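Local coordinates for uncharacterized conserved protein (Methanopyrus kandleri AV19, PDB 2QYA) that is of unknown function, an archaeal member of the DUF424 family that packs as a two-subunit assembly, at residues 31-34 with 35-38; 64-67 with 68-72. The protein carries 2 engineered substitutions. All coordinates share one frame; numbering follows the deposited sequence.

Interaction 1 of 2, residues 31-34 with 35-38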
loop_
_atom_site.group_PDB
_atom_site.type_symbol
_atom_site.label_atom_id
_atom_site.label_comp_id
_atom_site.label_asym_id
_atom_site.label_seq_id
_atom_site.Cartn_x
_atom_site.Cartn_y
_atom_site.Cartn_z
ATOM N N LEU A 31 -4.474 15.900 -14.257
ATOM C CA LEU A 31 -5.914 15.747 -14.274
ATOM C C LEU A 31 -6.520 16.641 -13.218
ATOM O O LEU A 31 -6.076 16.659 -12.063
ATOM C CB LEU A 31 -6.331 14.288 -14.045
ATOM C CG LEU A 31 -5.665 13.151 -14.832
ATOM C CD1 LEU A 31 -6.209 11.823 -14.338
ATOM C CD2 LEU A 31 -5.882 13.297 -16.334
ATOM N N LYS A 32 -7.535 17.386 -13.629
ATOM C CA LYS A 32 -8.240 18.289 -12.741
ATOM C C LYS A 32 -9.612 17.711 -12.444
ATOM O O LYS A 32 -10.304 17.256 -13.352
ATOM C CB LYS A 32 -8.354 19.677 -13.379
ATOM C CG LYS A 32 -7.192 20.618 -13.051
ATOM C CD LYS A 32 -7.269 21.919 -13.864
ATOM C CE LYS A 32 -6.742 23.141 -13.090
ATOM N NZ LYS A 32 -5.296 23.028 -12.693
ATOM N N TYR A 33 -9.999 17.697 -11.173
ATOM C CA TYR A 33 -11.350 17.273 -10.819
ATOM C C TYR A 33 -11.822 17.871 -9.484
ATOM O O TYR A 33 -11.142 17.760 -8.457
ATOM C CB TYR A 33 -11.485 15.735 -10.881
ATOM C CG TYR A 33 -11.197 15.005 -9.588
ATOM C CD1 TYR A 33 -9.912 14.973 -9.050
ATOM C CD2 TYR A 33 -12.220 14.343 -8.905
ATOM C CE1 TYR A 33 -9.658 14.311 -7.859
ATOM C CE2 TYR A 33 -11.975 13.677 -7.715
ATOM C CZ TYR A 33 -10.696 13.667 -7.197
ATOM O OH TYR A 33 -10.454 13.008 -6.017
ATOM N N LYS A 34 -12.988 18.519 -9.537
ATOM C CA LYS A 34 -13.574 19.274 -8.414
ATOM C C LYS A 34 -12.565 20.120 -7.620
ATOM O O LYS A 34 -12.530 20.077 -6.386
ATOM C CB LYS A 34 -14.401 18.360 -7.495
ATOM C CG LYS A 34 -15.791 18.018 -8.041
ATOM C CD LYS A 34 -16.863 18.028 -6.931
ATOM C CE LYS A 34 -18.114 17.230 -7.336
ATOM N NZ LYS A 34 -19.280 17.341 -6.373
ATOM N N GLY A 35 -11.753 20.891 -8.343
ATOM C CA GLY A 35 -10.780 21.797 -7.731
ATOM C C GLY A 35 -9.431 21.173 -7.427
ATOM O O GLY A 35 -8.504 21.870 -7.007
ATOM N N ARG A 36 -9.324 19.860 -7.630
ATOM C CA ARG A 36 -8.070 19.138 -7.405
ATOM C C ARG A 36 -7.152 19.143 -8.623
ATOM O O ARG A 36 -7.566 19.453 -9.742
ATOM C CB ARG A 36 -8.326 17.687 -6.973
ATOM C CG ARG A 36 -8.546 17.508 -5.486
ATOM C CD ARG A 36 -8.306 16.049 -5.029
ATOM N NE ARG A 36 -6.914 15.782 -4.646
ATOM C CZ ARG A 36 -6.289 16.327 -3.598
ATOM N NH1 ARG A 36 -6.901 17.203 -2.804
ATOM N NH2 ARG A 36 -5.028 16.004 -3.350
ATOM N N THR A 37 -5.892 18.804 -8.375
ATOM C CA THR A 37 -4.904 18.606 -9.434
ATOM C C THR A 37 -4.216 17.297 -9.131
ATOM O O THR A 37 -3.543 17.164 -8.103
ATOM C CB THR A 37 -3.826 19.708 -9.455
ATOM O OG1 THR A 37 -4.339 20.909 -8.862
ATOM C CG2 THR A 37 -3.357 19.977 -10.884
ATOM N N LEU A 38 -4.411 16.319 -10.002
ATOM C CA LEU A 38 -3.636 15.100 -9.912
ATOM C C LEU A 38 -2.490 15.164 -10.909
ATOM O O LEU A 38 -2.693 15.369 -12.102
ATOM C CB LEU A 38 -4.502 13.840 -10.110
ATOM C CG LEU A 38 -3.774 12.479 -10.086
ATOM C CD1 LEU A 38 -2.960 12.228 -8.800
ATOM C CD2 LEU A 38 -4.718 11.306 -10.360
#

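Interaction 2 of 2, residues 64-67 with 68-72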
loop_
_atom_site.group_PDB
_atom_site.type_symbol
_atom_site.label_atom_id
_atom_site.label_comp_id
_atom_site.label_asym_id
_atom_site.label_seq_id
_atom_site.Cartn_x
_atom_site.Cartn_y
_atom_site.Cartn_z
ATOM N N GLN A 64 -3.190 -14.236 -6.148
ATOM C CA GLN A 64 -3.057 -15.567 -5.599
ATOM C C GLN A 64 -1.787 -15.735 -4.764
ATOM O O GLN A 64 -1.799 -16.426 -3.751
ATOM C CB GLN A 64 -3.122 -16.644 -6.697
ATOM C CG GLN A 64 -2.448 -17.977 -6.302
ATOM C CD GLN A 64 -3.198 -19.225 -6.793
ATOM O OE1 GLN A 64 -3.228 -19.520 -7.997
ATOM N NE2 GLN A 64 -3.763 -19.985 -5.854
ATOM N N GLU A 65 -0.690 -15.116 -5.183
ATOM C CA GLU A 65 0.567 -15.238 -4.434
ATOM C C GLU A 65 0.477 -14.776 -2.958
ATOM O O GLU A 65 1.090 -15.379 -2.066
ATOM C CB GLU A 65 1.654 -14.445 -5.153
ATOM C CG GLU A 65 2.990 -14.448 -4.462
ATOM C CD GLU A 65 4.134 -13.961 -5.367
ATOM O OE1 GLU A 65 5.280 -13.915 -4.858
ATOM O OE2 GLU A 65 3.894 -13.654 -6.575
ATOM N N TYR A 66 -0.253 -13.688 -2.726
ATOM C CA TYR A 66 -0.263 -13.032 -1.425
ATOM C C TYR A 66 -1.534 -13.236 -0.612
ATOM O O TYR A 66 -1.665 -12.641 0.455
ATOM C CB TYR A 66 0.018 -11.542 -1.604
ATOM C CG TYR A 66 1.450 -11.314 -2.018
ATOM C CD1 TYR A 66 2.500 -11.634 -1.157
ATOM C CD2 TYR A 66 1.757 -10.862 -3.282
ATOM C CE1 TYR A 66 3.839 -11.455 -1.550
ATOM C CE2 TYR A 66 3.096 -10.680 -3.683
ATOM C CZ TYR A 66 4.109 -10.975 -2.815
ATOM O OH TYR A 66 5.415 -10.796 -3.212
ATOM N N GLU A 67 -2.432 -14.091 -1.110
ATOM C CA GLU A 67 -3.758 -14.285 -0.550
ATOM C C GLU A 67 -3.763 -14.709 0.916
ATOM O O GLU A 67 -4.760 -14.499 1.589
ATOM C CB GLU A 67 -4.571 -15.286 -1.393
ATOM C CG GLU A 67 -3.957 -16.663 -1.371
ATOM C CD GLU A 67 -4.676 -17.668 -2.238
ATOM O OE1 GLU A 67 -5.709 -17.305 -2.863
ATOM O OE2 GLU A 67 -4.182 -18.825 -2.285
ATOM N N ASP A 68 -2.679 -15.317 1.399
ATOM C CA ASP A 68 -2.622 -15.748 2.796
ATOM C C ASP A 68 -1.589 -14.956 3.578
ATOM O O ASP A 68 -1.297 -15.280 4.721
ATOM C CB ASP A 68 -2.275 -17.238 2.932
ATOM C CG ASP A 68 -3.361 -18.168 2.395
ATOM O OD1 ASP A 68 -4.559 -17.913 2.548
ATOM O OD2 ASP A 68 -3.005 -19.208 1.834
ATOM N N GLU A 69 -1.009 -13.934 2.976
ATOM C CA GLU A 69 0.163 -13.340 3.587
ATOM C C GLU A 69 0.161 -11.835 3.716
ATOM O O GLU A 69 0.747 -11.287 4.656
ATOM C CB GLU A 69 1.414 -13.809 2.846
ATOM C CG GLU A 69 1.986 -15.057 3.491
ATOM C CD GLU A 69 2.420 -16.078 2.483
ATOM O OE1 GLU A 69 3.001 -15.667 1.444
ATOM O OE2 GLU A 69 2.177 -17.290 2.737
ATOM N N LYS A 70 -0.488 -11.162 2.778
ATOM C CA LYS A 70 -0.431 -9.726 2.761
ATOM C C LYS A 70 -1.768 -9.204 2.322
ATOM O O LYS A 70 -2.542 -9.920 1.677
ATOM C CB LYS A 70 0.659 -9.244 1.764
ATOM C CG LYS A 70 2.078 -9.726 2.044
ATOM C CD LYS A 70 2.710 -8.978 3.201
ATOM C CE LYS A 70 3.999 -9.692 3.652
ATOM N NZ LYS A 70 4.748 -8.924 4.713
ATOM N N THR A 71 -2.038 -7.951 2.659
ATOM C CA THR A 71 -3.098 -7.193 2.005
ATOM C C THR A 71 -2.609 -6.731 0.624
ATOM O O THR A 71 -1.501 -6.184 0.508
ATOM C CB THR A 71 -3.537 -6.004 2.859
ATOM O OG1 THR A 71 -4.113 -6.521 4.061
ATOM C CG2 THR A 71 -4.591 -5.144 2.133
ATOM N N VAL A 72 -3.437 -6.945 -0.403
ATOM C CA VAL A 72 -3.130 -6.507 -1.764
ATOM C C VAL A 72 -4.017 -5.303 -2.063
ATOM O O VAL A 72 -5.255 -5.411 -2.045
ATOM C CB VAL A 72 -3.331 -7.643 -2.811
ATOM C CG1 VAL A 72 -3.170 -7.125 -4.257
ATOM C CG2 VAL A 72 -2.373 -8.811 -2.547
HETATM O O HOH W 1 -0.206 -16.345 0.026
#

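Interaction 1 of 2, residues 31-34 with 35-38
A tight beta hairpin joins Tyr33 to Arg36 through a type I' turn, with Lys34 and Gly35 at its corner. Arg36 N donates to Tyr33 O at 2.9 Å and closes the turn. The return bond, Tyr33 N to Arg36 O, is weak. Further from the turn, Leu31 and Leu38 form a hydrogen-bonded antiparallel pair. Leu31 N reaches Leu38 O at 2.8 Å, and Leu38 N reaches Leu31 O at 2.7 Å, both nearly straight. Between the turn and the Leu31-Leu38 pair, Lys32 CA lies 3.3 Å from Arg36 O in a CA-H...O contact.

On one face the Tyr33 ring and the Arg36 chain run side by side. Ring atom CE1 meets Arg36 CD at 3.6 Å, obliquely to the ring. The Arg36 chain bends at chi3 (89°), and its guanidinium plane stands 74° from the ring plane. With the ring of Tyr33 cut back to an alanine, Arg36 CB and CD would probably lose their aromatic neighbour and the arginine chain could turn more easily. On the same face Leu31 CD1 lies 4.3 Å from Leu38 CD2. Pro114 and Glu69 of the second subunit pack against this face, on Tyr33 and Arg36 respectively. The arrangement is that of a beta hairpin with a two-residue loop, glycine in the second loop position of its type I' turn.

Interaction 2 of 2, residues 64-67 with 68-72
Glu65 O, near the C-terminal end of helix 52-66, takes a hydrogen bond from a water at 2.6 Å. The same water accepts from Asp68 N at 3.0 Å, bridging the helix end and the turn. The Glu65 chain is extended, and its CG lies above the centre of one face of the Tyr66 ring.

Tyr66 follows and carries most of the contact. Its carbonyl O receives two N-H groups: Lys70 N at 3.0 Å in the carbonyl plane, and Glu69 N at 2.9 Å from above that plane. Both bonds hold the chain leaving the helix. Tyr66 CG is anti to the carbonyl carbon (chi1 -70°), which brings CD1 to 3.8 Å from Lys70 CG. Tyr66 CB touches Val72 CG2 at 3.8 Å. Lys70 leads its amine away to Gly14 O and to a cation-pi contact with Phe44 of the second subunit.

Glu67 comes next, and its CG lies 3.3 Å from Asp68 N. The two side chains run side by side, their carboxylate planes 35° apart, with Glu67 OE2 4.3 Å from Asp68 OD2. Arg112 forms a salt bridge with Asp68 OD1 and a weak, long ion pair with Glu67, which probably eases the repulsion. The whole is a type I turn linking helix 52-66 to strand 71-77, as in a beta-alpha-beta crossover from parallel strand 16-23 with strands 30-33, 36-39 and 48-50 inserted.

Interaction 1 comes first along the chain, and interaction 2 opens after it closes. Their centres are about 33 Å apart and their nearest atoms about 19 Å, so they do not touch. They lie on opposite sides of the chain's centre. Interaction 1 belongs to the separate two-stranded sheet of strands 30-33 and 36-39. Interaction 2 leads from helix 52-66 into strand 71-77, inside the mixed six-stranded sheet. Both fall within the DUF424 range. Each also meets the second subunit: Glu69 of that copy packs on Arg36 and Leu38 of the hairpin. The hairpin of one subunit therefore packs against the 64-72 turn of the other.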